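Local coordinates for protein pyridoxal kinase (Lactobacillus plantarum, PDB 3H74) that probably phosphorylates the 5'-hydroxyl of pyridoxal with ATP to give pyridoxal 5'-phosphate, as a kinase of the ribokinase clan, at residues L20-P25 / G214-A219; P108-L113 / A145-G150. All coordinates share one frame; numbering follows the deposited sequence.

Contact 1: L20-P25 / G214-A219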
loop_
_atom_site.group_PDB
_atom_site.type_symbol
_atom_site.label_atom_id
_atom_site.label_comp_id
_atom_site.label_asym_id
_atom_site.label_seq_id
_atom_site.Cartn_x
_atom_site.Cartn_y
_atom_site.Cartn_z
ATOM N N LEU A 20 -9.823 -0.034 1.037
ATOM C CA LEU A 20 -10.500 0.968 0.226
ATOM C C LEU A 20 -11.352 1.920 1.052
ATOM O O LEU A 20 -11.464 3.102 0.732
ATOM C CB LEU A 20 -11.344 0.297 -0.847
ATOM C CG LEU A 20 -11.659 1.081 -2.116
ATOM C CD1 LEU A 20 -10.407 1.677 -2.763
ATOM C CD2 LEU A 20 -12.351 0.133 -3.083
ATOM N N SER A 21 -11.949 1.411 2.135
ATOM C CA SER A 21 -12.764 2.256 3.016
ATOM C C SER A 21 -11.963 3.381 3.677
ATOM O O SER A 21 -12.531 4.411 4.047
ATOM C CB SER A 21 -13.460 1.426 4.091
ATOM O OG SER A 21 -12.605 1.165 5.177
ATOM N N SER A 22 -10.660 3.188 3.846
ATOM C CA SER A 22 -9.827 4.257 4.388
ATOM C C SER A 22 -9.103 5.038 3.293
ATOM O O SER A 22 -8.895 6.242 3.433
ATOM C CB SER A 22 -8.858 3.734 5.447
ATOM O OG SER A 22 -8.042 2.716 4.919
ATOM N N ALA A 23 -8.744 4.376 2.191
ATOM C CA ALA A 23 -8.101 5.077 1.086
ATOM C C ALA A 23 -9.027 6.112 0.451
ATOM O O ALA A 23 -8.575 7.195 0.077
ATOM C CB ALA A 23 -7.603 4.096 0.048
ATOM N N LEU A 24 -10.313 5.790 0.326
ATOM C CA LEU A 24 -11.261 6.716 -0.287
ATOM C C LEU A 24 -11.330 8.062 0.435
ATOM O O LEU A 24 -11.143 9.105 -0.199
ATOM C CB LEU A 24 -12.656 6.087 -0.433
ATOM C CG LEU A 24 -13.099 5.767 -1.858
ATOM C CD1 LEU A 24 -14.356 4.920 -1.825
ATOM C CD2 LEU A 24 -13.322 7.043 -2.681
ATOM N N PRO A 25 -11.629 8.064 1.747
ATOM C CA PRO A 25 -11.631 9.340 2.466
ATOM C C PRO A 25 -10.292 10.087 2.399
ATOM O O PRO A 25 -10.275 11.296 2.162
ATOM C CB PRO A 25 -11.975 8.931 3.910
ATOM C CG PRO A 25 -12.766 7.664 3.743
ATOM C CD PRO A 25 -12.067 6.959 2.619
ATOM N N GLY A 214 -0.837 -0.202 7.162
ATOM C CA GLY A 214 -0.173 -0.326 5.870
ATOM C C GLY A 214 -0.973 0.318 4.754
ATOM O O GLY A 214 -0.418 1.027 3.918
ATOM N N ASP A 215 -2.283 0.078 4.734
ATOM C CA ASP A 215 -3.144 0.654 3.699
ATOM C C ASP A 215 -3.151 2.177 3.771
ATOM O O ASP A 215 -3.108 2.852 2.745
ATOM C CB ASP A 215 -4.595 0.148 3.822
ATOM C CG ASP A 215 -4.764 -1.325 3.464
ATOM O OD1 ASP A 215 -4.153 -1.792 2.468
ATOM O OD2 ASP A 215 -5.584 -1.989 4.156
ATOM N N THR A 216 -3.222 2.720 4.981
ATOM C CA THR A 216 -3.256 4.159 5.158
ATOM C C THR A 216 -1.904 4.778 4.804
ATOM O O THR A 216 -1.850 5.814 4.141
ATOM C CB THR A 216 -3.715 4.500 6.570
ATOM O OG1 THR A 216 -5.040 3.974 6.746
ATOM C CG2 THR A 216 -3.733 6.005 6.789
ATOM N N LEU A 217 -0.813 4.142 5.218
ATOM C CA LEU A 217 0.511 4.604 4.818
ATOM C C LEU A 217 0.642 4.689 3.303
ATOM O O LEU A 217 1.113 5.700 2.764
ATOM C CB LEU A 217 1.592 3.686 5.382
ATOM C CG LEU A 217 3.039 4.124 5.116
ATOM C CD1 LEU A 217 3.442 5.340 5.937
ATOM C CD2 LEU A 217 3.996 2.973 5.389
ATOM N N ALA A 218 0.216 3.630 2.614
ATOM C CA ALA A 218 0.321 3.598 1.165
ATOM C C ALA A 218 -0.512 4.693 0.514
ATOM O O ALA A 218 -0.063 5.338 -0.428
ATOM C CB ALA A 218 -0.066 2.248 0.632
ATOM N N ALA A 219 -1.734 4.901 1.009
ATOM C CA ALA A 219 -2.593 5.950 0.467
ATOM C C ALA A 219 -1.957 7.328 0.648
ATOM O O ALA A 219 -1.971 8.148 -0.264
ATOM C CB ALA A 219 -3.990 5.900 1.096
#
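The carboxylate of Asp215, the flat side-chain group at this seam, turns no face or edge on segment 20-25; its methylene does the touching, with Asp215 CB 4.4 Å from Ser22 OG. Its oxygens are held from beyond the two segments: OD1 takes a hydrogen bond from NE2 of His281, which belongs to the C-terminal histidine tag, and OD2 a weak one from Ser19 N at the start of helix 19-29. The setting is the alpha/beta core of the ribokinase clan. Helix 19-29 is the crossover of a beta-alpha-beta unit between parallel strands 4-13 and 32-42, and the partner, helix 213-226, begins in a Gly-Thr-Gly-Asp sequence like the one that forms an anion hole in relatives. The short axes run in nearly the same direction, 9.0 Å apart at an angle of 29°, and the segments bury only 136 Å² together.

Two further touches make up the rest of the contact. At one, Ser22 OG in the modelled conformer (one of two deposited) lies 3.7 Å from Thr216 OG1, too far to count as a bond. Each hydroxyl instead bonds to a carbonyl shortly before it in sequence, Ser22 OG to Ser19 O and Thr216 OG1 to Gly212 O. For Thr216 this follows from chi1 of -61°, which sets OG1 beside the backbone N and opposite the carbonyl carbon.

One residue on in helix 19-29, and about one turn on in helix 213-226, the backbones come close, with the CA atoms of Ala23 and Ala219 5.6 Å apart. On its strand side Ala23 rests against Val8 and Glu10. Methyl meets methyl here at van der Waals range: Ala219 CB is 4.2 Å from Ala23 CB and equally far from Ala23 CA.

Contact 2: P108-L113 / A145-G150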
loop_
_atom_site.group_PDB
_atom_site.type_symbol
_atom_site.label_atom_id
_atom_site.label_comp_id
_atom_site.label_asym_id
_atom_site.label_seq_id
_atom_site.Cartn_x
_atom_site.Cartn_y
_atom_site.Cartn_z
ATOM N N PRO A 108 3.105 -4.322 -2.255
ATOM C CA PRO A 108 3.182 -5.717 -2.691
ATOM C C PRO A 108 2.783 -6.665 -1.564
ATOM O O PRO A 108 3.619 -7.344 -0.975
ATOM C CB PRO A 108 4.659 -5.876 -3.046
ATOM C CG PRO A 108 5.364 -4.958 -2.115
ATOM C CD PRO A 108 4.424 -3.799 -1.854
ATOM N N VAL A 109 1.490 -6.682 -1.261
ATOM C CA VAL A 109 0.976 -7.412 -0.115
ATOM C C VAL A 109 1.146 -8.914 -0.335
ATOM O O VAL A 109 0.548 -9.487 -1.255
ATOM C CB VAL A 109 -0.507 -7.057 0.133
ATOM C CG1 VAL A 109 -1.101 -7.922 1.237
ATOM C CG2 VAL A 109 -0.656 -5.581 0.469
ATOM N N LEU A 110 1.952 -9.535 0.526
ATOM C CA LEU A 110 2.284 -10.960 0.410
ATOM C C LEU A 110 2.322 -11.683 1.744
ATOM O O LEU A 110 1.993 -12.861 1.816
ATOM C CB LEU A 110 3.650 -11.168 -0.259
ATOM C CG LEU A 110 3.887 -10.660 -1.680
ATOM C CD1 LEU A 110 5.363 -10.722 -1.982
ATOM C CD2 LEU A 110 3.094 -11.448 -2.712
ATOM N N GLY A 111 2.770 -11.007 2.795
ATOM C CA GLY A 111 2.942 -11.686 4.066
ATOM C C GLY A 111 3.480 -10.767 5.133
ATOM O O GLY A 111 3.671 -9.574 4.903
ATOM N N ASP A 112 3.696 -11.335 6.314
ATOM C CA ASP A 112 4.222 -10.606 7.458
ATOM C C ASP A 112 4.765 -11.629 8.443
ATOM O O ASP A 112 4.480 -12.828 8.325
ATOM C CB ASP A 112 3.117 -9.766 8.115
ATOM C CG ASP A 112 3.653 -8.666 9.031
ATOM O OD1 ASP A 112 4.871 -8.374 9.016
ATOM O OD2 ASP A 112 2.831 -8.082 9.779
ATOM N N LEU A 113 5.567 -11.151 9.390
ATOM C CA LEU A 113 6.152 -11.998 10.437
ATOM C C LEU A 113 6.875 -13.217 9.857
ATOM O O LEU A 113 6.870 -14.308 10.440
ATOM C CB LEU A 113 5.083 -12.412 11.463
ATOM C CG LEU A 113 4.357 -11.277 12.196
ATOM C CD1 LEU A 113 3.152 -11.815 12.952
ATOM C CD2 LEU A 113 5.288 -10.524 13.136
ATOM N N ALA A 145 9.920 -7.924 1.292
ATOM C CA ALA A 145 11.208 -7.618 0.660
ATOM C C ALA A 145 11.991 -8.899 0.361
ATOM O O ALA A 145 12.509 -9.084 -0.744
ATOM C CB ALA A 145 12.020 -6.695 1.537
ATOM N N ALA A 146 12.060 -9.776 1.358
ATOM C CA ALA A 146 12.745 -11.062 1.229
ATOM C C ALA A 146 12.050 -11.981 0.226
ATOM O O ALA A 146 12.709 -12.615 -0.608
ATOM C CB ALA A 146 12.872 -11.737 2.584
ATOM N N LEU A 147 10.722 -12.065 0.291
ATOM C CA LEU A 147 9.981 -12.880 -0.670
ATOM C C LEU A 147 10.250 -12.429 -2.105
ATOM O O LEU A 147 10.472 -13.253 -2.994
ATOM C CB LEU A 147 8.483 -12.861 -0.378
ATOM C CG LEU A 147 8.047 -13.689 0.826
ATOM C CD1 LEU A 147 6.663 -13.221 1.246
ATOM C CD2 LEU A 147 8.057 -15.193 0.544
ATOM N N LEU A 148 10.257 -11.120 -2.331
ATOM C CA LEU A 148 10.429 -10.589 -3.683
ATOM C C LEU A 148 11.831 -10.826 -4.241
ATOM O O LEU A 148 11.982 -11.089 -5.437
ATOM C CB LEU A 148 10.077 -9.102 -3.748
ATOM C CG LEU A 148 8.594 -8.774 -3.566
ATOM C CD1 LEU A 148 8.430 -7.274 -3.374
ATOM C CD2 LEU A 148 7.767 -9.257 -4.740
ATOM N N THR A 149 12.846 -10.746 -3.390
ATOM C CA THR A 149 14.224 -11.007 -3.835
ATOM C C THR A 149 14.610 -12.491 -3.804
ATOM O O THR A 149 15.615 -12.877 -4.412
ATOM C CB THR A 149 15.264 -10.237 -3.009
ATOM O OG1 THR A 149 15.197 -10.670 -1.649
ATOM C CG2 THR A 149 15.044 -8.732 -3.097
ATOM N N GLY A 150 13.841 -13.314 -3.095
ATOM C CA GLY A 150 14.166 -14.738 -2.926
ATOM C C GLY A 150 15.025 -15.070 -1.713
ATOM O O GLY A 150 15.289 -16.250 -1.426
#
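Leu110 reaches from the chain just before the short strand 111-112 to Leu147 and Leu148 in the last turn of helix 142-149. Its CB lies 3.9 Å from Leu147 CD1. With chi1 at -60°, CG stands beside the backbone N and opposite the carbonyl carbon, and from there the branch continues to CD1, the atom that does most of the touching. Leu110 CD1 packs 3.9 Å from Leu148 CD2, with Leu148 CG and Leu147 CB only slightly further off, thus meeting two successive leucines of one helix, and the side chains of Leu110 and Leu148 run at an oblique angle.

The other branch of Leu148 serves Pro108: CD1 is 4.0 Å from both Pro108 CB and Pro108 CG, and the two side chains cross at about a right angle. All these contacts are apolar and bury 182 Å² between the segments. A polar tie is added by Glu144, just before segment 145-150, whose OE2 accepts from the backbone N of both Leu110 and Gly111. Met128 of helix 122-131 touches Pro108, Leu110 and Leu148, while Leu166 of helix 159-167 packs on Leu148, so Leu148 contacts both helices.

In the fold
The contacts are nested in the chain: the segments of contact 2 are separated by 31 residues, all inside the loop of 188 residues that contact 1 closes. In space their centres are 20 Å apart and their nearest atoms about 6 Å, so they do not touch. Contact 1 lies deeper, 8 Å from the centre of the chain against 13 Å for contact 2. Tag residue His281 lies near both: it bonds to Asp215 and touches Val109, which does not itself touch segment 145-150. The Gly-Thr-Gly-Asp sequence, matching the Gly-X-Gly-Asp motif of ribokinase relatives, suggests that segment 214-219 lies beside the phosphate-transfer site; if so, His281 reaches into that region here.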